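Local coordinates for protein pullulanase (Bacillus acidopullulyticus, PDB 2WAN) that probably hydrolyses the alpha-1,6-glucosidic linkages of pullulan and the alpha-1,6 branch points of starch-type polysaccharides, as a debranching glycoside hydrolase, at residues L318-S323 and W376-Q381; L342-N345 and S350-K353; E356-K359 and W365-Q368; P490-N495 and N608-E613. All blocks are in the same frame, centred on the assembly; numbering follows the deposited sequence.

Interaction 1: L318-S323 and W376-Q381; sequences LGNVYS and WYYLYQ. With SO4 (sulfate ion), chain K.
The hydroxyl of Tyr-378 is hydrogen-bonded to Asp-393 OD2, and Asn-320 OD1 lies 3.0 Å from Tyr-378 OH. The neighbouring hydroxyl of Tyr-380 bonds to that same carboxylate oxygen, and so one aspartate gathers two phenols. Asn-320 and Tyr-378 both start out towards the other strand, and each holds CG between the backbone N and the carbonyl carbon (chi1 75° at Tyr-378). The amide and the ring are turned 84° against each other, and the oxygen comes in obliquely at the hydroxyl end of the ring, near CE1 and CZ. Within strand 377-381, the edge of Tyr-378 is directed at a face of Tyr-380, with Tyr-378 CD2 4.3 Å above the plane of the Tyr-380 ring. This is the interior of the beta sandwich of the carbohydrate-binding module 48 domain: strands 319-322 and 377-381 face each other with axes 10.4 Å apart and share no backbone bond. Phe-329 from strand 326-332 adds an edge-to-face ring contact to Tyr-378. At the start of the second segment, Trp-376 points its indole N-H at a sulfate ion, probably from the crystallisation liquor, with NE1 2.7 Å from sulfate O4 at 161°.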
loop_
_atom_site.group_PDB
_atom_site.type_symbol
_atom_site.label_atom_id
_atom_site.label_comp_id
_atom_site.label_asym_id
_atom_site.label_seq_id
_atom_site.Cartn_x
_atom_site.Cartn_y
_atom_site.Cartn_z
ATOM N N LEU A 318 -14.914 14.477 13.261
ATOM C CA LEU A 318 -13.683 15.252 13.049
ATOM C C LEU A 318 -13.794 16.084 11.760
ATOM O O LEU A 318 -14.320 15.607 10.734
ATOM C CB LEU A 318 -12.421 14.374 13.057
ATOM C CG LEU A 318 -12.081 13.688 14.396
ATOM C CD1 LEU A 318 -10.824 12.806 14.231
ATOM C CD2 LEU A 318 -11.869 14.707 15.508
ATOM N N GLY A 319 -13.320 17.325 11.834
ATOM C CA GLY A 319 -13.426 18.276 10.736
ATOM C C GLY A 319 -14.480 19.334 11.006
ATOM O O GLY A 319 -14.695 19.712 12.163
ATOM N N ASN A 320 -15.118 19.827 9.951
ATOM C CA ASN A 320 -16.241 20.762 10.115
ATOM C C ASN A 320 -17.538 20.116 9.652
ATOM O O ASN A 320 -17.552 19.330 8.696
ATOM C CB ASN A 320 -15.991 22.109 9.412
ATOM C CG ASN A 320 -15.936 21.983 7.891
ATOM O OD1 ASN A 320 -14.856 21.769 7.299
ATOM N ND2 ASN A 320 -17.089 22.117 7.249
ATOM N N VAL A 321 -18.616 20.406 10.363
ATOM C CA VAL A 321 -19.931 19.872 10.009
ATOM C C VAL A 321 -20.823 21.079 9.806
ATOM O O VAL A 321 -21.182 21.768 10.769
ATOM C CB VAL A 321 -20.507 18.947 11.099
ATOM C CG1 VAL A 321 -21.928 18.474 10.708
ATOM C CG2 VAL A 321 -19.578 17.746 11.331
ATOM N N TYR A 322 -21.135 21.353 8.542
ATOM C CA TYR A 322 -21.864 22.553 8.134
ATOM C C TYR A 322 -23.391 22.399 8.160
ATOM O O TYR A 322 -23.945 21.399 7.667
ATOM C CB TYR A 322 -21.436 22.990 6.717
ATOM C CG TYR A 322 -22.345 24.076 6.165
ATOM C CD1 TYR A 322 -22.171 25.409 6.538
ATOM C CD2 TYR A 322 -23.406 23.758 5.321
ATOM C CE1 TYR A 322 -23.037 26.408 6.061
ATOM C CE2 TYR A 322 -24.270 24.742 4.839
ATOM C CZ TYR A 322 -24.071 26.061 5.212
ATOM O OH TYR A 322 -24.937 27.025 4.736
ATOM N N SER A 323 -24.059 23.418 8.704
ATOM C CA SER A 323 -25.497 23.600 8.509
ATOM C C SER A 323 -25.804 25.072 8.283
ATOM O O SER A 323 -24.981 25.943 8.571
ATOM C CB SER A 323 -26.302 23.049 9.704
ATOM O OG SER A 323 -26.215 23.916 10.827
ATOM N N TRP A 376 -16.817 30.348 3.908
ATOM C CA TRP A 376 -15.816 30.933 4.810
ATOM C C TRP A 376 -14.554 30.059 4.813
ATOM O O TRP A 376 -14.611 28.871 4.459
ATOM C CB TRP A 376 -16.364 31.032 6.236
ATOM C CG TRP A 376 -17.235 32.225 6.448
ATOM C CD1 TRP A 376 -18.436 32.490 5.837
ATOM C CD2 TRP A 376 -16.990 33.314 7.346
ATOM N NE1 TRP A 376 -18.945 33.690 6.292
ATOM C CE2 TRP A 376 -18.078 34.217 7.216
ATOM C CE3 TRP A 376 -15.949 33.623 8.241
ATOM C CZ2 TRP A 376 -18.158 35.405 7.952
ATOM C CZ3 TRP A 376 -16.029 34.811 8.974
ATOM C CH2 TRP A 376 -17.133 35.682 8.826
ATOM N N TYR A 377 -13.426 30.644 5.220
ATOM C CA TYR A 377 -12.159 29.913 5.294
ATOM C C TYR A 377 -11.710 29.804 6.744
ATOM O O TYR A 377 -12.090 30.631 7.592
ATOM C CB TYR A 377 -11.079 30.584 4.432
ATOM C CG TYR A 377 -11.427 30.585 2.955
ATOM C CD1 TYR A 377 -12.232 31.601 2.393
ATOM C CD2 TYR A 377 -10.991 29.553 2.122
ATOM C CE1 TYR A 377 -12.561 31.599 1.036
ATOM C CE2 TYR A 377 -11.326 29.539 0.760
ATOM C CZ TYR A 377 -12.103 30.561 0.221
ATOM O OH TYR A 377 -12.415 30.534 -1.130
ATOM N N TYR A 378 -10.919 28.782 7.054
ATOM C CA TYR A 378 -10.472 28.637 8.434
ATOM C C TYR A 378 -9.148 27.906 8.581
ATOM O O TYR A 378 -8.670 27.213 7.662
ATOM C CB TYR A 378 -11.527 27.930 9.299
ATOM C CG TYR A 378 -11.686 26.409 9.117
ATOM C CD1 TYR A 378 -12.248 25.877 7.952
ATOM C CD2 TYR A 378 -11.308 25.520 10.139
ATOM C CE1 TYR A 378 -12.420 24.498 7.800
ATOM C CE2 TYR A 378 -11.481 24.128 10.000
ATOM C CZ TYR A 378 -12.045 23.635 8.829
ATOM O OH TYR A 378 -12.252 22.298 8.672
ATOM N N LEU A 379 -8.550 28.121 9.745
ATOM C CA LEU A 379 -7.346 27.416 10.170
ATOM C C LEU A 379 -7.491 27.106 11.642
ATOM O O LEU A 379 -8.262 27.786 12.362
ATOM C CB LEU A 379 -6.110 28.299 10.000
ATOM C CG LEU A 379 -5.594 28.558 8.582
ATOM C CD1 LEU A 379 -4.538 29.657 8.572
ATOM C CD2 LEU A 379 -5.052 27.254 7.965
ATOM N N TYR A 380 -6.760 26.084 12.096
ATOM C CA TYR A 380 -6.536 25.874 13.543
ATOM C C TYR A 380 -5.209 26.477 13.966
ATOM O O TYR A 380 -4.201 26.332 13.283
ATOM C CB TYR A 380 -6.568 24.378 13.922
ATOM C CG TYR A 380 -7.885 23.690 13.622
ATOM C CD1 TYR A 380 -9.093 24.186 14.136
ATOM C CD2 TYR A 380 -7.925 22.521 12.853
ATOM C CE1 TYR A 380 -10.306 23.550 13.866
ATOM C CE2 TYR A 380 -9.128 21.865 12.604
ATOM C CZ TYR A 380 -10.313 22.397 13.094
ATOM O OH TYR A 380 -11.505 21.770 12.833
ATOM N N GLN A 381 -5.221 27.156 15.110
ATOM C CA GLN A 381 -4.004 27.677 15.699
ATOM C C GLN A 381 -3.701 26.834 16.938
ATOM O O GLN A 381 -4.477 26.804 17.899
ATOM C CB GLN A 381 -4.171 29.158 16.026
ATOM C CG GLN A 381 -2.882 29.806 16.560
ATOM C CD GLN A 381 -3.055 31.291 16.821
ATOM O OE1 GLN A 381 -2.577 32.121 16.058
ATOM N NE2 GLN A 381 -3.764 31.625 17.886
HETATM S S SO4 K . -22.020 36.099 5.592
HETATM O O1 SO4 K . -23.235 35.311 5.812
HETATM O O2 SO4 K . -21.623 36.693 6.870
HETATM O O3 SO4 K . -22.273 37.134 4.601
HETATM O O4 SO4 K . -20.958 35.172 5.154
#

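Interaction 2: L342-N345 and S350-K353; sequences LLYN and SITK
A classic beta bulge starts the pairing here: Thr-352 and Lys-353 together face Leu-343, where the antiparallel pairing with strand 353-359 begins. The carbonyl oxygen of Leu-343 takes both their N-H groups, with Thr-352 N at 2.8 Å from Leu-343 O in the carbonyl plane, and Lys-353 N at 3.1 Å from Leu-343 O, tilted out of that plane. In return Leu-343 N donates to Lys-353 O over 2.8 Å, almost straight at 170°, which makes Leu-343 and Lys-353 a hydrogen-bonded pair. The extra residue fits because Thr-352 takes up a helix-like backbone turn (phi -89°, psi -46°). The bulge sits where strand 338-344 turns back into strand 353-359 in the carbohydrate-binding module 48 sandwich, and the other edge of strand 338-344 is bonded to strand 377-383. Beyond it a side chain continues the bonding. With OG1 beside its own backbone N, Thr-352 offers the hydroxyl oxygen to Asn-345 N, 3.0 Å from OG1, while its CG2 methyl rests near the Asn-345 amide, whose side chain crosses it at about a right angle. A water donates to Asn-345 OD1 and to Ser-350 O, spanning the mouth of the turn. Elsewhere in the contact the Tyr-344 ring slants against Ile-351, whose CG1 lies 3.4 Å from Tyr-344 CE1. Leu-342 CD1 reaches the same isoleucine, 4.3 Å from Ile-351 CD1. Arg-405 makes a cation-pi contact with the Tyr-344 ring.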
loop_
_atom_site.group_PDB
_atom_site.type_symbol
_atom_site.label_atom_id
_atom_site.label_comp_id
_atom_site.label_asym_id
_atom_site.label_seq_id
_atom_site.Cartn_x
_atom_site.Cartn_y
_atom_site.Cartn_z
ATOM N N LEU A 342 -9.373 30.001 13.746
ATOM C CA LEU A 342 -9.192 31.244 13.000
ATOM C C LEU A 342 -10.142 31.213 11.814
ATOM O O LEU A 342 -10.063 30.311 10.975
ATOM C CB LEU A 342 -7.740 31.424 12.518
ATOM C CG LEU A 342 -6.632 31.269 13.578
ATOM C CD1 LEU A 342 -5.244 31.533 12.978
ATOM C CD2 LEU A 342 -6.891 32.219 14.719
ATOM N N LEU A 343 -11.062 32.174 11.789
ATOM C CA LEU A 343 -12.078 32.296 10.737
ATOM C C LEU A 343 -11.780 33.485 9.845
ATOM O O LEU A 343 -11.463 34.569 10.351
ATOM C CB LEU A 343 -13.480 32.470 11.359
ATOM C CG LEU A 343 -14.123 31.222 11.960
ATOM C CD1 LEU A 343 -15.459 31.577 12.616
ATOM C CD2 LEU A 343 -14.331 30.106 10.923
ATOM N N TYR A 344 -11.903 33.282 8.530
ATOM C CA TYR A 344 -11.635 34.303 7.517
ATOM C C TYR A 344 -12.837 34.411 6.570
ATOM O O TYR A 344 -13.285 33.411 5.986
ATOM C CB TYR A 344 -10.395 33.954 6.685
ATOM C CG TYR A 344 -9.122 33.667 7.485
ATOM C CD1 TYR A 344 -8.123 34.631 7.607
ATOM C CD2 TYR A 344 -8.921 32.417 8.093
ATOM C CE1 TYR A 344 -6.934 34.357 8.325
ATOM C CE2 TYR A 344 -7.750 32.141 8.821
ATOM C CZ TYR A 344 -6.772 33.117 8.935
ATOM O OH TYR A 344 -5.628 32.835 9.651
ATOM N N ASN A 345 -13.346 35.628 6.403
ATOM C CA ASN A 345 -14.439 35.868 5.455
ATOM C C ASN A 345 -13.955 36.181 4.037
ATOM O O ASN A 345 -14.710 36.689 3.201
ATOM C CB ASN A 345 -15.365 36.968 6.000
ATOM C CG ASN A 345 -14.697 38.326 6.047
ATOM O OD1 ASN A 345 -13.550 38.493 5.628
ATOM N ND2 ASN A 345 -15.425 39.317 6.562
ATOM N N SER A 350 -7.024 39.331 6.000
ATOM C CA SER A 350 -6.649 39.056 7.383
ATOM C C SER A 350 -7.770 38.362 8.182
ATOM O O SER A 350 -8.936 38.326 7.760
ATOM C CB SER A 350 -6.205 40.350 8.076
ATOM O OG SER A 350 -7.249 41.312 8.054
ATOM N N ILE A 351 -7.393 37.811 9.329
ATOM C CA ILE A 351 -8.310 37.120 10.252
ATOM C C ILE A 351 -9.555 37.945 10.529
ATOM O O ILE A 351 -9.474 39.132 10.875
ATOM C CB ILE A 351 -7.611 36.753 11.600
ATOM C CG1 ILE A 351 -6.442 35.788 11.380
ATOM C CG2 ILE A 351 -8.572 36.072 12.569
ATOM C CD1 ILE A 351 -5.413 35.768 12.531
ATOM N N THR A 352 -10.710 37.309 10.380
ATOM C CA THR A 352 -11.982 37.968 10.693
ATOM C C THR A 352 -12.369 37.760 12.154
ATOM O O THR A 352 -12.755 38.713 12.855
ATOM C CB THR A 352 -13.100 37.459 9.761
ATOM O OG1 THR A 352 -12.710 37.694 8.412
ATOM C CG2 THR A 352 -14.447 38.187 10.057
ATOM N N LYS A 353 -12.258 36.520 12.617
ATOM C CA LYS A 353 -12.602 36.179 13.982
ATOM C C LYS A 353 -11.675 35.085 14.502
ATOM O O LYS A 353 -11.383 34.110 13.807
ATOM C CB LYS A 353 -14.078 35.750 14.059
ATOM C CG LYS A 353 -14.643 35.718 15.474
ATOM C CD LYS A 353 -16.108 35.321 15.446
ATOM C CE LYS A 353 -17.010 36.551 15.429
ATOM N NZ LYS A 353 -18.438 36.176 15.230
HETATM O O HOH W 1 -10.711 37.643 5.720
#

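Interaction 3: E356-K359 and W365-Q368; sequences EMQK and WKLQ
Beyond CG the Lys-359 chain runs fully extended, and chi1 of -68° at Trp-365 lays the indole alongside it, so that the two side chains leave their strands in the same direction. Lys-359 CG stands over one face, 3.7 Å from the centroid of the six-membered ring of Trp-365 and 18° off its normal, a CH-pi contact. Further along, Lys-359 CE comes 3.6 Å from Trp-365 CZ2. These residues form the non-hydrogen-bonded pair of the hairpin 353-359/364-370, part of the carbohydrate-binding module 48 sandwich. The next pair, Gln-358 with Lys-366, is hydrogen-bonded: Gln-358 N to Lys-366 O and Lys-366 N to Gln-358 O are both 2.9 Å. Trp-365 CA also sends a C-H to Gln-358 O at 3.3 Å. At the ring's edge lies Met-357 O, 3.5 Å from Trp-365 CE3. Met-357 bends at its thioether (chi3 70°), which curls CE back to within 3.5 Å of Trp-365 O, while its CG packs on Leu-367 CB. Phe-329 and Val-339 of adjoining strands also touch Met-357. Since it is the CG methylene that sits on the indole face, with CE passing the rim near CZ2, the lysine contributes here mainly through its aliphatic chain, and the contact is a CH-pi one and not a cation-pi one.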
loop_
_atom_site.group_PDB
_atom_site.type_symbol
_atom_site.label_atom_id
_atom_site.label_comp_id
_atom_site.label_asym_id
_atom_site.label_seq_id
_atom_site.Cartn_x
_atom_site.Cartn_y
_atom_site.Cartn_z
ATOM N N GLU A 356 -11.539 30.883 20.916
ATOM C CA GLU A 356 -11.024 29.782 21.711
ATOM C C GLU A 356 -11.883 28.524 21.494
ATOM O O GLU A 356 -13.117 28.582 21.553
ATOM C CB GLU A 356 -11.004 30.147 23.206
ATOM C CG GLU A 356 -9.816 30.975 23.643
ATOM C CD GLU A 356 -8.520 30.179 23.642
ATOM O OE1 GLU A 356 -7.456 30.813 23.539
ATOM O OE2 GLU A 356 -8.569 28.933 23.748
ATOM N N MET A 357 -11.238 27.394 21.221
ATOM C CA MET A 357 -11.956 26.118 21.220
ATOM C C MET A 357 -11.939 25.514 22.629
ATOM O O MET A 357 -11.203 25.983 23.502
ATOM C CB MET A 357 -11.390 25.154 20.168
ATOM C CG MET A 357 -11.480 25.731 18.755
ATOM S SD MET A 357 -10.823 24.650 17.445
ATOM C CE MET A 357 -12.062 23.343 17.422
ATOM N N GLN A 358 -12.760 24.489 22.829
ATOM C CA GLN A 358 -12.967 23.877 24.138
ATOM C C GLN A 358 -12.377 22.482 24.166
ATOM O O GLN A 358 -12.665 21.673 23.286
ATOM C CB GLN A 358 -14.463 23.780 24.459
ATOM C CG GLN A 358 -15.265 25.059 24.277
ATOM C CD GLN A 358 -16.772 24.808 24.219
ATOM O OE1 GLN A 358 -17.290 23.855 24.821
ATOM N NE2 GLN A 358 -17.482 25.672 23.498
ATOM N N LYS A 359 -11.561 22.205 25.180
ATOM C CA LYS A 359 -11.104 20.838 25.448
ATOM C C LYS A 359 -12.302 19.899 25.582
ATOM O O LYS A 359 -13.234 20.170 26.345
ATOM C CB LYS A 359 -10.260 20.782 26.724
ATOM C CG LYS A 359 -8.773 20.819 26.486
ATOM C CD LYS A 359 -7.968 20.794 27.798
ATOM C CE LYS A 359 -6.464 20.930 27.535
ATOM N NZ LYS A 359 -5.673 21.209 28.766
ATOM N N TRP A 365 -10.463 18.938 20.628
ATOM C CA TRP A 365 -10.928 20.289 20.903
ATOM C C TRP A 365 -12.107 20.543 19.980
ATOM O O TRP A 365 -12.099 20.142 18.809
ATOM C CB TRP A 365 -9.816 21.305 20.644
ATOM C CG TRP A 365 -8.655 21.220 21.614
ATOM C CD1 TRP A 365 -7.726 20.219 21.709
ATOM C CD2 TRP A 365 -8.294 22.197 22.602
ATOM N NE1 TRP A 365 -6.817 20.504 22.710
ATOM C CE2 TRP A 365 -7.140 21.716 23.267
ATOM C CE3 TRP A 365 -8.841 23.428 22.994
ATOM C CZ2 TRP A 365 -6.514 22.432 24.300
ATOM C CZ3 TRP A 365 -8.219 24.139 24.025
ATOM C CH2 TRP A 365 -7.073 23.635 24.667
ATOM N N LYS A 366 -13.127 21.219 20.499
ATOM C CA LYS A 366 -14.351 21.410 19.739
ATOM C C LYS A 366 -14.867 22.836 19.822
ATOM O O LYS A 366 -14.532 23.585 20.750
ATOM C CB LYS A 366 -15.434 20.438 20.206
ATOM C CG LYS A 366 -16.010 20.769 21.594
ATOM C CD LYS A 366 -17.158 19.863 21.951
ATOM C CE LYS A 366 -17.878 20.367 23.205
ATOM N NZ LYS A 366 -19.033 19.491 23.556
ATOM N N LEU A 367 -15.698 23.204 18.854
ATOM C CA LEU A 367 -16.414 24.483 18.920
ATOM C C LEU A 367 -17.593 24.508 17.970
ATOM O O LEU A 367 -17.474 24.097 16.805
ATOM C CB LEU A 367 -15.487 25.663 18.609
ATOM C CG LEU A 367 -16.062 27.058 18.885
ATOM C CD1 LEU A 367 -16.323 27.219 20.398
ATOM C CD2 LEU A 367 -15.101 28.129 18.385
ATOM N N GLN A 368 -18.733 24.983 18.472
ATOM C CA GLN A 368 -19.866 25.293 17.609
ATOM C C GLN A 368 -19.911 26.802 17.386
ATOM O O GLN A 368 -19.861 27.582 18.340
ATOM C CB GLN A 368 -21.181 24.792 18.217
ATOM C CG GLN A 368 -22.368 24.907 17.264
ATOM C CD GLN A 368 -23.673 24.428 17.873
ATOM O OE1 GLN A 368 -24.730 25.028 17.656
ATOM N NE2 GLN A 368 -23.607 23.347 18.641
#

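Interaction 4: P490-N495 and N608-E613; sequences PVEEFN and NYWVNE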
loop_
_atom_site.group_PDB
_atom_site.type_symbol
_atom_site.label_atom_id
_atom_site.label_comp_id
_atom_site.label_asym_id
_atom_site.label_seq_id
_atom_site.Cartn_x
_atom_site.Cartn_y
_atom_site.Cartn_z
ATOM N N PRO A 490 -3.272 9.719 -8.881
ATOM C CA PRO A 490 -3.795 10.483 -7.725
ATOM C C PRO A 490 -4.577 11.772 -8.013
ATOM O O PRO A 490 -4.063 12.717 -8.642
ATOM C CB PRO A 490 -2.538 10.763 -6.918
ATOM C CG PRO A 490 -1.766 9.462 -7.106
ATOM C CD PRO A 490 -1.929 9.164 -8.598
ATOM N N VAL A 491 -5.820 11.781 -7.551
ATOM C CA VAL A 491 -6.655 12.999 -7.584
ATOM C C VAL A 491 -6.920 13.595 -6.183
ATOM O O VAL A 491 -7.658 14.569 -6.058
ATOM C CB VAL A 491 -7.972 12.792 -8.372
ATOM C CG1 VAL A 491 -7.676 12.367 -9.833
ATOM C CG2 VAL A 491 -8.920 11.793 -7.651
ATOM N N GLU A 492 -6.355 13.007 -5.129
ATOM C CA GLU A 492 -6.356 13.692 -3.820
ATOM C C GLU A 492 -5.264 14.755 -3.849
ATOM O O GLU A 492 -4.117 14.471 -4.226
ATOM C CB GLU A 492 -6.123 12.725 -2.665
ATOM C CG GLU A 492 -7.238 11.694 -2.534
ATOM C CD GLU A 492 -7.000 10.654 -1.459
ATOM O OE1 GLU A 492 -5.849 10.508 -0.974
ATOM O OE2 GLU A 492 -7.991 9.958 -1.118
ATOM N N GLU A 493 -5.638 15.978 -3.454
ATOM C CA GLU A 493 -4.766 17.157 -3.475
ATOM C C GLU A 493 -3.321 16.892 -3.047
ATOM O O GLU A 493 -3.055 16.421 -1.933
ATOM C CB GLU A 493 -5.346 18.253 -2.564
ATOM C CG GLU A 493 -4.553 19.564 -2.593
ATOM C CD GLU A 493 -4.835 20.437 -3.800
ATOM O OE1 GLU A 493 -5.697 20.088 -4.629
ATOM O OE2 GLU A 493 -4.155 21.480 -3.942
ATOM N N PHE A 494 -2.408 17.224 -3.948
ATOM C CA PHE A 494 -0.986 17.046 -3.708
ATOM C C PHE A 494 -0.217 18.371 -3.803
ATOM O O PHE A 494 -0.727 19.374 -4.319
ATOM C CB PHE A 494 -0.397 15.942 -4.618
ATOM C CG PHE A 494 -0.730 16.083 -6.084
ATOM C CD1 PHE A 494 0.049 16.894 -6.909
ATOM C CD2 PHE A 494 -1.807 15.376 -6.659
ATOM C CE1 PHE A 494 -0.234 17.022 -8.272
ATOM C CE2 PHE A 494 -2.089 15.494 -8.023
ATOM C CZ PHE A 494 -1.306 16.319 -8.834
ATOM N N ASN A 495 1.019 18.370 -3.314
ATOM C CA ASN A 495 1.760 19.617 -3.111
ATOM C C ASN A 495 2.552 20.134 -4.319
ATOM O O ASN A 495 2.843 21.338 -4.409
ATOM C CB ASN A 495 2.688 19.444 -1.894
ATOM C CG ASN A 495 3.338 20.748 -1.464
ATOM O OD1 ASN A 495 2.665 21.662 -0.956
ATOM N ND2 ASN A 495 4.648 20.859 -1.698
ATOM N N ASN A 608 -13.831 6.061 3.563
ATOM C CA ASN A 608 -15.294 6.091 3.685
ATOM C C ASN A 608 -15.882 7.338 3.045
ATOM O O ASN A 608 -16.911 7.258 2.380
ATOM C CB ASN A 608 -15.738 6.004 5.143
ATOM C CG ASN A 608 -15.841 4.568 5.626
ATOM O OD1 ASN A 608 -16.858 3.904 5.420
ATOM N ND2 ASN A 608 -14.789 4.085 6.268
ATOM N N TYR A 609 -15.221 8.475 3.266
ATOM C CA TYR A 609 -15.685 9.763 2.738
ATOM C C TYR A 609 -15.659 9.733 1.204
ATOM O O TYR A 609 -16.634 10.160 0.558
ATOM C CB TYR A 609 -14.819 10.926 3.260
ATOM C CG TYR A 609 -15.100 12.231 2.547
ATOM C CD1 TYR A 609 -16.311 12.923 2.756
ATOM C CD2 TYR A 609 -14.177 12.776 1.652
ATOM C CE1 TYR A 609 -16.570 14.137 2.102
ATOM C CE2 TYR A 609 -14.434 13.984 0.977
ATOM C CZ TYR A 609 -15.634 14.657 1.210
ATOM O OH TYR A 609 -15.900 15.835 0.541
ATOM N N TRP A 610 -14.556 9.260 0.619
ATOM C CA TRP A 610 -14.480 9.205 -0.845
ATOM C C TRP A 610 -15.560 8.301 -1.463
ATOM O O TRP A 610 -16.179 8.644 -2.482
ATOM C CB TRP A 610 -13.069 8.814 -1.313
ATOM C CG TRP A 610 -12.139 9.992 -1.221
ATOM C CD1 TRP A 610 -11.278 10.275 -0.200
ATOM C CD2 TRP A 610 -12.035 11.080 -2.151
ATOM N NE1 TRP A 610 -10.612 11.457 -0.446
ATOM C CE2 TRP A 610 -11.064 11.977 -1.636
ATOM C CE3 TRP A 610 -12.667 11.383 -3.375
ATOM C CZ2 TRP A 610 -10.692 13.158 -2.306
ATOM C CZ3 TRP A 610 -12.294 12.564 -4.058
ATOM C CH2 TRP A 610 -11.310 13.438 -3.510
ATOM N N VAL A 611 -15.813 7.152 -0.848
ATOM C CA VAL A 611 -16.899 6.298 -1.343
ATOM C C VAL A 611 -18.267 6.968 -1.147
ATOM O O VAL A 611 -19.092 7.002 -2.058
ATOM C CB VAL A 611 -16.873 4.919 -0.649
ATOM C CG1 VAL A 611 -18.176 4.143 -0.952
ATOM C CG2 VAL A 611 -15.613 4.131 -1.120
ATOM N N ASN A 612 -18.519 7.488 0.052
ATOM C CA ASN A 612 -19.842 8.046 0.345
ATOM C C ASN A 612 -20.145 9.331 -0.436
ATOM O O ASN A 612 -21.229 9.464 -1.013
ATOM C CB ASN A 612 -20.009 8.270 1.845
ATOM C CG ASN A 612 -20.177 6.965 2.637
ATOM O OD1 ASN A 612 -20.768 5.976 2.165
ATOM N ND2 ASN A 612 -19.656 6.967 3.863
ATOM N N GLU A 613 -19.184 10.257 -0.490
ATOM C CA GLU A 613 -19.428 11.556 -1.121
ATOM C C GLU A 613 -19.268 11.538 -2.643
ATOM O O GLU A 613 -20.048 12.201 -3.378
ATOM C CB GLU A 613 -18.504 12.626 -0.506
ATOM C CG GLU A 613 -18.728 14.040 -0.985
ATOM C CD GLU A 613 -20.099 14.611 -0.577
ATOM O OE1 GLU A 613 -20.642 14.191 0.478
ATOM O OE2 GLU A 613 -20.615 15.474 -1.317
#
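Polar proximity first: Glu-492 OE2 comes 3.1 Å from Trp-610 NE1, yet the angle is too poor for a hydrogen bond. The carboxylate oxygen meets the five-membered ring obliquely, 3.4 Å from Trp-610 CD1, and the carboxylate plane is inclined 33° to the indole. The indole N-H is instead hydrogen-bonded to the backbone oxygen of Tyr-514.

The van der Waals part lies along the aliphatic stem. Glu-492 runs extended beyond CG (chi2 176°), and its CG sits 3.8 Å from Trp-610 CZ2 and 3.9 Å from Trp-610 CE2, so that the stem rests by the benzo half while the carboxylate reaches the pyrrole half. Among aromatic contacts, the ring of Tyr-614 stacks on Trp-610, and Tyr-609 CD2 lies 4.2 Å above a face of the Trp-610 indole.

Both residues are buried against the parallel eight-stranded barrel of the alpha-amylase-type catalytic domain. Segment 490-495 follows barrel strand 485-488, and helix 597-614 packs outside the barrel before strand 618-621. Strand 547-552 borders both, its Met-550 touching Glu-492 and Trp-610; Phe-619 of strand 618-621 also lies against Trp-610, so the pair bridges an excursion after the second strand and the helix leading into the fourth.

From the N-terminal side, segment 318-323 is met first, and interaction 1 closes with 376-381, 53 residues on from its near end, across the sandwich. Inside that span two short turns close in series: interaction 2 joins 342-345 to 350-353, and interaction 3 joins 356-359 to 365-368. All three belong to one carbohydrate-binding module 48 domain. Strand 377-383 bonds along strand 338-344, joining interactions 1 and 2, and Tyr-380 packs on Met-357, joining 1 and 3. Interaction 4 opens later, at 490, and closes at 608-613, tying the segment after the second barrel strand to a helix outside the barrel in the catalytic domain; its nearest atoms are about 8 Å from those of interaction 1.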